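Local coordinates for GTPase-activating protein BEM3 (Saccharomyces cerevisiae S288C, PDB 6FSF), which acts as a GTPase-activating protein for CDC42 and, less efficiently, RHO1, its tandem PX-PH domains forming the part described here, at residues A[51-55]-A[124-130]; A[21-27]-A[96-101]; A[66-71]-A[116-121]. One frame throughout, in Å; residues are numbered along the deposited sequence.

Interaction 1. Residues A[51-55]-A[124-130]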
# COMPACT_ATOMS: atom_id res chain seq x y z
N PHE A 51 -10.29 -10.65 5.73
CA PHE A 51 -10.16 -10.64 4.27
C PHE A 51 -9.41 -9.38 3.85
O PHE A 51 -9.17 -8.48 4.65
CB PHE A 51 -11.53 -10.72 3.58
CG PHE A 51 -12.45 -9.58 3.92
CD1 PHE A 51 -13.28 -9.65 5.04
CD2 PHE A 51 -12.52 -8.45 3.12
CE1 PHE A 51 -14.14 -8.61 5.35
CE2 PHE A 51 -13.38 -7.41 3.43
CZ PHE A 51 -14.19 -7.49 4.55
N LYS A 52 -9.03 -9.35 2.57
CA LYS A 52 -8.44 -8.18 1.95
C LYS A 52 -9.23 -7.83 0.69
O LYS A 52 -9.92 -8.67 0.11
CB LYS A 52 -6.97 -8.39 1.57
CG LYS A 52 -6.10 -8.93 2.68
CD LYS A 52 -4.65 -9.00 2.22
CE LYS A 52 -3.83 -9.94 3.07
NZ LYS A 52 -4.37 -11.33 2.99
N PHE A 53 -9.11 -6.58 0.26
CA PHE A 53 -9.69 -6.15 -1.00
C PHE A 53 -8.81 -5.07 -1.60
O PHE A 53 -7.93 -4.52 -0.95
CB PHE A 53 -11.14 -5.66 -0.82
CG PHE A 53 -11.27 -4.46 0.08
CD1 PHE A 53 -11.33 -3.18 -0.46
CD2 PHE A 53 -11.36 -4.61 1.45
CE1 PHE A 53 -11.46 -2.07 0.36
CE2 PHE A 53 -11.49 -3.50 2.28
CZ PHE A 53 -11.55 -2.24 1.73
N SER A 54 -9.06 -4.78 -2.88
CA SER A 54 -8.22 -3.87 -3.65
C SER A 54 -9.11 -2.86 -4.35
O SER A 54 -10.13 -3.22 -4.93
CB SER A 54 -7.38 -4.64 -4.67
OG SER A 54 -6.57 -3.75 -5.42
N LYS A 55 -8.72 -1.59 -4.29
CA LYS A 55 -9.47 -0.52 -4.93
C LYS A 55 -8.50 0.45 -5.58
O LYS A 55 -7.46 0.79 -5.00
CB LYS A 55 -10.34 0.24 -3.92
CG LYS A 55 -11.35 -0.61 -3.18
CD LYS A 55 -12.49 -1.05 -4.09
CE LYS A 55 -13.52 -1.84 -3.31
NZ LYS A 55 -14.70 -2.21 -4.14
N PHE A 124 -18.99 -1.71 -0.66
CA PHE A 124 -17.65 -1.32 -1.07
C PHE A 124 -16.61 -2.35 -0.64
O PHE A 124 -15.83 -2.84 -1.46
CB PHE A 124 -17.32 0.06 -0.50
CG PHE A 124 -16.02 0.64 -0.97
CD1 PHE A 124 -15.92 1.23 -2.22
CD2 PHE A 124 -14.91 0.62 -0.15
CE1 PHE A 124 -14.73 1.78 -2.65
CE2 PHE A 124 -13.71 1.17 -0.58
CZ PHE A 124 -13.62 1.74 -1.83
N ILE A 125 -16.61 -2.71 0.65
CA ILE A 125 -15.61 -3.65 1.17
C ILE A 125 -15.94 -5.10 0.88
O ILE A 125 -15.13 -5.98 1.18
CB ILE A 125 -15.42 -3.48 2.69
CG1 ILE A 125 -16.67 -3.94 3.44
CG2 ILE A 125 -15.11 -2.03 3.03
CD1 ILE A 125 -16.53 -3.86 4.95
N SER A 126 -17.12 -5.38 0.32
CA SER A 126 -17.51 -6.74 -0.04
C SER A 126 -17.24 -7.07 -1.50
O SER A 126 -17.68 -8.12 -1.98
CB SER A 126 -19.00 -6.95 0.27
OG SER A 126 -19.25 -6.84 1.66
N THR A 127 -16.53 -6.21 -2.21
CA THR A 127 -16.20 -6.41 -3.62
C THR A 127 -14.69 -6.29 -3.80
O THR A 127 -13.97 -5.80 -2.92
CB THR A 127 -16.93 -5.41 -4.52
OG1 THR A 127 -16.81 -4.09 -3.97
CG2 THR A 127 -18.40 -5.78 -4.66
N ASP A 128 -14.22 -6.74 -4.97
CA ASP A 128 -12.80 -6.74 -5.31
C ASP A 128 -11.98 -7.46 -4.25
O ASP A 128 -10.87 -7.05 -3.89
CB ASP A 128 -12.28 -5.31 -5.52
CG ASP A 128 -13.03 -4.58 -6.61
OD1 ASP A 128 -12.72 -4.80 -7.80
OD2 ASP A 128 -13.92 -3.76 -6.27
N THR A 129 -12.53 -8.57 -3.74
CA THR A 129 -11.87 -9.32 -2.69
C THR A 129 -10.55 -9.90 -3.18
O THR A 129 -10.43 -10.35 -4.32
CB THR A 129 -12.79 -10.45 -2.21
OG1 THR A 129 -14.10 -9.93 -1.99
CG2 THR A 129 -12.27 -11.04 -0.91
N VAL A 130 -9.55 -9.88 -2.30
CA VAL A 130 -8.21 -10.36 -2.60
C VAL A 130 -7.88 -11.50 -1.65
O VAL A 130 -8.06 -11.37 -0.44
CB VAL A 130 -7.16 -9.24 -2.49
CG1 VAL A 130 -5.76 -9.79 -2.65
CG2 VAL A 130 -7.44 -8.16 -3.53
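Lys-55 delivers its ammonium group to the turn that follows helix 115-125. There NZ makes a salt bridge at 2.7 Å with OD2 of Asp-128, which offers its anti lone pair, and a hydrogen bond to OG1 of Thr-127 at 2.8 Å. A weak third bond runs from NZ to the backbone O of Phe-124 at 3.0 Å. The lysine chain gets there by bending at chi2 (-72°), which lays its far half over a face of the Phe-124 ring: CE stands 3.8 Å from the ring centroid, 9° off the normal, and NZ adds a cation-pi contact at 4.4 Å. With a leucine in place of Lys-55, Asp-128 would probably lose this charge partner and the Phe-124 ring its cation-pi contact.

Two backbone bonds continue the junction along strand 49-55. Val-130 N donates almost straight to Lys-52 O at 2.7 Å (N-H...O 171°), from above the carbonyl plane, and Ser-54 N donates to Asp-128 O. Between them Phe-53 and Thr-129 form an antiparallel non-hydrogen-bonded pair.

Packing completes the contact. One face of the Phe-53 ring lies under Ile-125 CA, 4.2 Å from the centroid, while its CZ meets Ile-125 CG2 at 3.8 Å. Phe-51 comes against the carbonyl oxygen of Ile-125, and Val-130 CG2 rests on the CB of Ser-54.

Helix 115-125 thus leads through a short turn into a brief, weakly bonded edge strand, 129-130, beside strand 49-55, the third strand of the antiparallel sheet characteristic of the PX domain.

Interaction 2. Residues A[21-27]-A[96-101]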
# COMPACT_ATOMS: atom_id res chain seq x y z
N ILE A 21 -9.15 -1.61 10.39
CA ILE A 21 -8.65 -1.58 9.02
C ILE A 21 -7.15 -1.32 9.05
O ILE A 21 -6.62 -0.72 9.99
CB ILE A 21 -9.38 -0.51 8.16
CG1 ILE A 21 -8.97 0.91 8.57
CG2 ILE A 21 -10.89 -0.68 8.27
CD1 ILE A 21 -7.90 1.53 7.67
N GLU A 22 -6.47 -1.80 8.01
CA GLU A 22 -5.05 -1.52 7.83
C GLU A 22 -4.78 -1.44 6.33
O GLU A 22 -4.89 -2.44 5.63
CB GLU A 22 -4.18 -2.58 8.49
CG GLU A 22 -2.69 -2.26 8.42
CD GLU A 22 -1.82 -3.34 9.04
OE1 GLU A 22 -2.38 -4.35 9.53
OE2 GLU A 22 -0.58 -3.19 9.03
N VAL A 23 -4.44 -0.24 5.86
CA VAL A 23 -4.01 -0.06 4.48
C VAL A 23 -2.62 -0.67 4.35
O VAL A 23 -1.66 -0.17 4.95
CB VAL A 23 -4.02 1.41 4.07
CG1 VAL A 23 -3.64 1.57 2.61
CG2 VAL A 23 -5.39 2.02 4.33
N LEU A 24 -2.50 -1.76 3.60
CA LEU A 24 -1.24 -2.48 3.50
C LEU A 24 -0.33 -1.95 2.41
O LEU A 24 0.89 -2.07 2.52
CB LEU A 24 -1.51 -3.98 3.27
CG LEU A 24 -2.30 -4.73 4.34
CD1 LEU A 24 -2.54 -6.17 3.91
CD2 LEU A 24 -1.58 -4.69 5.68
N SER A 25 -0.90 -1.37 1.35
CA SER A 25 -0.11 -0.96 0.19
C SER A 25 -0.95 -0.07 -0.71
O SER A 25 -2.18 -0.15 -0.72
CB SER A 25 0.40 -2.16 -0.60
OG SER A 25 1.03 -1.75 -1.80
N THR A 26 -0.26 0.79 -1.46
CA THR A 26 -0.85 1.53 -2.57
C THR A 26 -0.10 1.25 -3.87
O THR A 26 -0.21 2.02 -4.83
CB THR A 26 -0.86 3.03 -2.28
OG1 THR A 26 0.49 3.53 -2.22
CG2 THR A 26 -1.55 3.32 -0.95
N LEU A 27 0.66 0.15 -3.92
CA LEU A 27 1.37 -0.28 -5.12
C LEU A 27 0.93 -1.67 -5.56
O LEU A 27 1.64 -2.33 -6.33
CB LEU A 27 2.88 -0.26 -4.88
CG LEU A 27 3.48 1.08 -4.47
CD1 LEU A 27 4.97 0.92 -4.23
CD2 LEU A 27 3.20 2.13 -5.52
N ARG A 96 0.93 9.03 1.47
CA ARG A 96 -0.47 8.78 1.09
C ARG A 96 -1.01 7.52 1.74
O ARG A 96 -2.23 7.40 1.94
CB ARG A 96 -0.59 8.71 -0.43
CG ARG A 96 0.01 7.46 -1.06
CD ARG A 96 0.19 7.65 -2.56
NE ARG A 96 0.45 6.39 -3.26
CZ ARG A 96 0.77 6.30 -4.55
NH1 ARG A 96 0.88 7.40 -5.28
NH2 ARG A 96 0.98 5.12 -5.11
N LYS A 97 -0.14 6.57 2.08
CA LYS A 97 -0.59 5.37 2.78
C LYS A 97 -1.01 5.70 4.21
O LYS A 97 -1.97 5.11 4.74
CB LYS A 97 0.52 4.32 2.76
CG LYS A 97 0.18 3.01 3.45
CD LYS A 97 1.32 2.02 3.26
CE LYS A 97 1.19 0.82 4.17
NZ LYS A 97 1.15 1.23 5.60
N ASN A 98 -0.31 6.63 4.86
CA ASN A 98 -0.67 7.01 6.22
C ASN A 98 -1.98 7.80 6.25
O ASN A 98 -2.80 7.62 7.15
CB ASN A 98 0.45 7.83 6.86
CG ASN A 98 1.75 7.05 6.97
OD1 ASN A 98 1.74 5.83 7.06
ND2 ASN A 98 2.87 7.77 6.98
N ILE A 99 -2.18 8.68 5.27
CA ILE A 99 -3.42 9.44 5.21
C ILE A 99 -4.60 8.51 4.96
O ILE A 99 -5.68 8.68 5.56
CB ILE A 99 -3.33 10.54 4.13
CG1 ILE A 99 -2.12 11.44 4.38
CG2 ILE A 99 -4.62 11.34 4.06
CD1 ILE A 99 -1.96 12.54 3.37
N LEU A 100 -4.43 7.53 4.08
CA LEU A 100 -5.51 6.59 3.81
C LEU A 100 -5.83 5.74 5.04
O LEU A 100 -6.99 5.41 5.28
CB LEU A 100 -5.14 5.70 2.62
CG LEU A 100 -5.28 6.34 1.24
CD1 LEU A 100 -4.57 5.49 0.19
CD2 LEU A 100 -6.74 6.52 0.87
N ASN A 101 -4.81 5.39 5.82
CA ASN A 101 -5.05 4.68 7.07
C ASN A 101 -5.89 5.52 8.02
O ASN A 101 -6.87 5.03 8.61
CB ASN A 101 -3.72 4.30 7.72
CG ASN A 101 -3.39 2.83 7.56
OD1 ASN A 101 -4.27 1.97 7.66
ND2 ASN A 101 -2.12 2.53 7.32
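The guanidinium group of Arg-96 meets Thr-26 at its edge: OG1 lies only 2° out of the guanidinium plane and accepts from NE at 3.0 Å. NH2 adds two weak bonds, to OG1 and to the backbone O of the same threonine, so one residue engages two nitrogens of the flat group. NH1 is bound separately by the carbonyl of Leu-84, which helps fix the rotation of the group. Leu-27 CD2 approaches NH2 obliquely.

The second flat group is the Asn-101 amide. Its OD1 accepts a nearly straight bond from Val-23 N at 2.9 Å, although the donor stands above the carbonyl plane and not on a lone pair. Helix 90-107 therefore grips the first strand through side chains near both ends of the contact.

Apolar branches fill the middle. Val-23 CG2 touches Leu-100 CB at 4.1 Å, and Thr-26 CG2 reaches Leu-100 CD1 at 3.9 Å. Lys-97 leaves the helix with CG anti to its backbone N (chi1 -180°); the chain runs extended alongside Val-23 as far as CE, which comes within 3.1 Å of Val-23 O, and bends only at its last torsion.

Between Val-23 and Thr-26 the strand is distorted: Leu-24 and Ser-25 both face Leu-38, a classic beta bulge, and Ser-25 OG accepts from Leu-27 N in an ST turn. Glu-228, from the PH part of the chain, accepts hydrogen bonds from Ser-25 OG and Thr-26 N.

Strand 21-25 and helix 96-101 run roughly antiparallel, at 161° with axes 8.0 Å apart. This is helix-on-sheet packing of the PX fold, placed where the corner at Thr-26 meets the PH domain.

Interaction 3. Residues A[66-71]-A[116-121]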
# COMPACT_ATOMS: atom_id res chain seq x y z
N TYR A 66 -19.78 10.00 -2.87
CA TYR A 66 -21.11 9.58 -2.46
C TYR A 66 -21.39 9.99 -1.01
O TYR A 66 -22.51 10.38 -0.68
CB TYR A 66 -21.26 8.07 -2.63
CG TYR A 66 -22.59 7.53 -2.13
CD1 TYR A 66 -23.69 7.45 -2.97
CD2 TYR A 66 -22.74 7.09 -0.82
CE1 TYR A 66 -24.90 6.96 -2.52
CE2 TYR A 66 -23.95 6.59 -0.36
CZ TYR A 66 -25.03 6.53 -1.22
OH TYR A 66 -26.23 6.04 -0.77
N MET A 67 -20.38 9.90 -0.15
CA MET A 67 -20.61 10.16 1.27
C MET A 67 -20.77 11.66 1.53
O MET A 67 -21.65 12.07 2.29
CB MET A 67 -19.49 9.57 2.11
CG MET A 67 -19.51 8.05 2.13
SD MET A 67 -18.29 7.33 3.25
CE MET A 67 -16.78 7.84 2.45
N LYS A 68 -19.93 12.48 0.90
CA LYS A 68 -20.06 13.93 1.08
C LYS A 68 -21.46 14.41 0.75
O LYS A 68 -21.98 15.34 1.38
CB LYS A 68 -19.05 14.68 0.21
CG LYS A 68 -17.62 14.16 0.24
CD LYS A 68 -16.88 14.54 1.51
CE LYS A 68 -15.38 14.36 1.31
NZ LYS A 68 -14.68 14.00 2.57
N SER A 69 -22.11 13.78 -0.24
CA SER A 69 -23.39 14.24 -0.76
C SER A 69 -24.58 13.70 0.00
O SER A 69 -25.64 14.34 0.00
CB SER A 69 -23.51 13.87 -2.24
OG SER A 69 -23.03 12.55 -2.47
N HIS A 70 -24.46 12.53 0.63
CA HIS A 70 -25.58 11.93 1.33
C HIS A 70 -25.51 12.10 2.85
O HIS A 70 -26.51 11.85 3.53
CB HIS A 70 -25.69 10.44 0.98
CG HIS A 70 -26.07 10.19 -0.44
ND1 HIS A 70 -25.23 10.47 -1.49
CD2 HIS A 70 -27.20 9.68 -0.99
CE1 HIS A 70 -25.82 10.14 -2.63
NE2 HIS A 70 -27.02 9.66 -2.35
N VAL A 71 -24.37 12.51 3.39
CA VAL A 71 -24.30 12.93 4.79
C VAL A 71 -23.54 14.24 4.86
O VAL A 71 -22.37 14.25 5.27
CB VAL A 71 -23.68 11.84 5.68
CG1 VAL A 71 -24.75 11.04 6.37
CG2 VAL A 71 -22.79 10.91 4.87
N ASN A 116 -29.00 3.92 3.67
CA ASN A 116 -28.48 3.84 2.30
C ASN A 116 -26.96 3.97 2.26
O ASN A 116 -26.29 3.24 1.52
CB ASN A 116 -29.14 4.91 1.43
CG ASN A 116 -29.05 6.30 2.05
OD1 ASN A 116 -29.17 6.45 3.27
ND2 ASN A 116 -28.84 7.30 1.22
N VAL A 117 -26.40 4.88 3.07
CA VAL A 117 -24.96 5.10 3.04
C VAL A 117 -24.22 3.91 3.65
O VAL A 117 -23.18 3.48 3.15
CB VAL A 117 -24.61 6.41 3.76
CG1 VAL A 117 -23.12 6.70 3.64
CG2 VAL A 117 -25.43 7.56 3.20
N GLY A 118 -24.75 3.38 4.76
CA GLY A 118 -24.10 2.23 5.38
C GLY A 118 -24.05 1.03 4.47
O GLY A 118 -23.06 0.28 4.46
N LEU A 119 -25.10 0.81 3.68
CA LEU A 119 -25.10 -0.29 2.73
C LEU A 119 -24.04 -0.08 1.65
O LEU A 119 -23.34 -1.03 1.27
CB LEU A 119 -26.48 -0.45 2.11
CG LEU A 119 -26.59 -1.42 0.93
CD1 LEU A 119 -26.40 -2.86 1.37
CD2 LEU A 119 -27.91 -1.24 0.20
N LYS A 120 -23.92 1.15 1.15
CA LYS A 120 -22.94 1.44 0.10
C LYS A 120 -21.53 1.16 0.59
O LYS A 120 -20.71 0.60 -0.15
CB LYS A 120 -23.08 2.89 -0.35
CG LYS A 120 -22.42 3.21 -1.68
CD LYS A 120 -23.26 2.70 -2.84
CE LYS A 120 -22.64 3.10 -4.18
NZ LYS A 120 -23.50 2.70 -5.33
N ILE A 121 -21.22 1.54 1.83
CA ILE A 121 -19.90 1.26 2.40
C ILE A 121 -19.70 -0.25 2.54
O ILE A 121 -18.62 -0.78 2.26
CB ILE A 121 -19.73 1.98 3.75
CG1 ILE A 121 -19.89 3.49 3.57
CG2 ILE A 121 -18.38 1.66 4.37
CD1 ILE A 121 -19.79 4.27 4.87
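Val-117 is the central bump of this contact, entering a hollow between Tyr-66, Met-67, His-70 and Val-71. Its CG2 presses against His-70 CB at 3.6 Å, while CG1 meets Met-67 CG at 4.1 Å and lies more loosely against Val-71 CG2. The host segments are nearly antiparallel: helix 66-70 and helix 116-121 lie at 174°, with axes 10.7 Å apart, a spacing bridged by side chains.

Tyr-66 supplies the reciprocal bump, its ring entering the groove formed by Asn-116, Val-117 and Lys-120. With CG anti to the backbone N (chi1 176°), the ring reaches across to the other helix, edge first: CE2 comes within 3.8 Å of Val-117 CA, which lies near the ring plane. Lys-120 folds over one face, CG 4.1 Å from the centroid, and His-70 ND1 sits above the opposite face, offset toward the rim. The tyrosine is thus wedged between the lysine methylenes and the imidazole. That imidazole is fixed in its own helix, since ND1 donates to the backbone O of Tyr-66 at 2.8 Å, in the carbonyl plane and on a lone pair.

Deeper in, the Met-67 side chain crosses that of Ile-121 at about a right angle, its SD 3.8 Å from CD1. The same methionine also packs on Tyr-103 and Ile-107 of helix 90-107, joining three helices.

No hydrogen bond links the two segments; even Tyr-66 OH and Asn-116 ND2 stand 3.5 Å apart. Cohesion therefore probably rests on close fit and burial of apolar surface. The chemistry is graded from buried Met-67, Val-117 and Ile-121 to exposed His-70, Asn-116 and Lys-120, whose ammonium adds at most a weak attraction to the tyrosine ring.

The three contacts tie the helices of the PX domain to its sheet and to one another. Interactions 1 and 3 share helix 115-125: segment 116-121 packs on helix 57-70, and the chain continues into 124-130 against strand 49-55; the centres of interactions 1 and 3 lie about 18 Å apart. Interaction 2 lies on the first strand of the same sheet, about 14 Å from interaction 1 between centres, and the two touch where Lys-52 CD meets Leu-24 CD1 at 3.9 Å. Interactions 2 and 3 do not touch, with nearest atoms about 9 Å apart, although helix 90-107, which carries interaction 2, comes between helices 57-70 and 115-125 in the chain. Interaction 2 alone lies near the chain's centre, beside Glu-228 of the PH part.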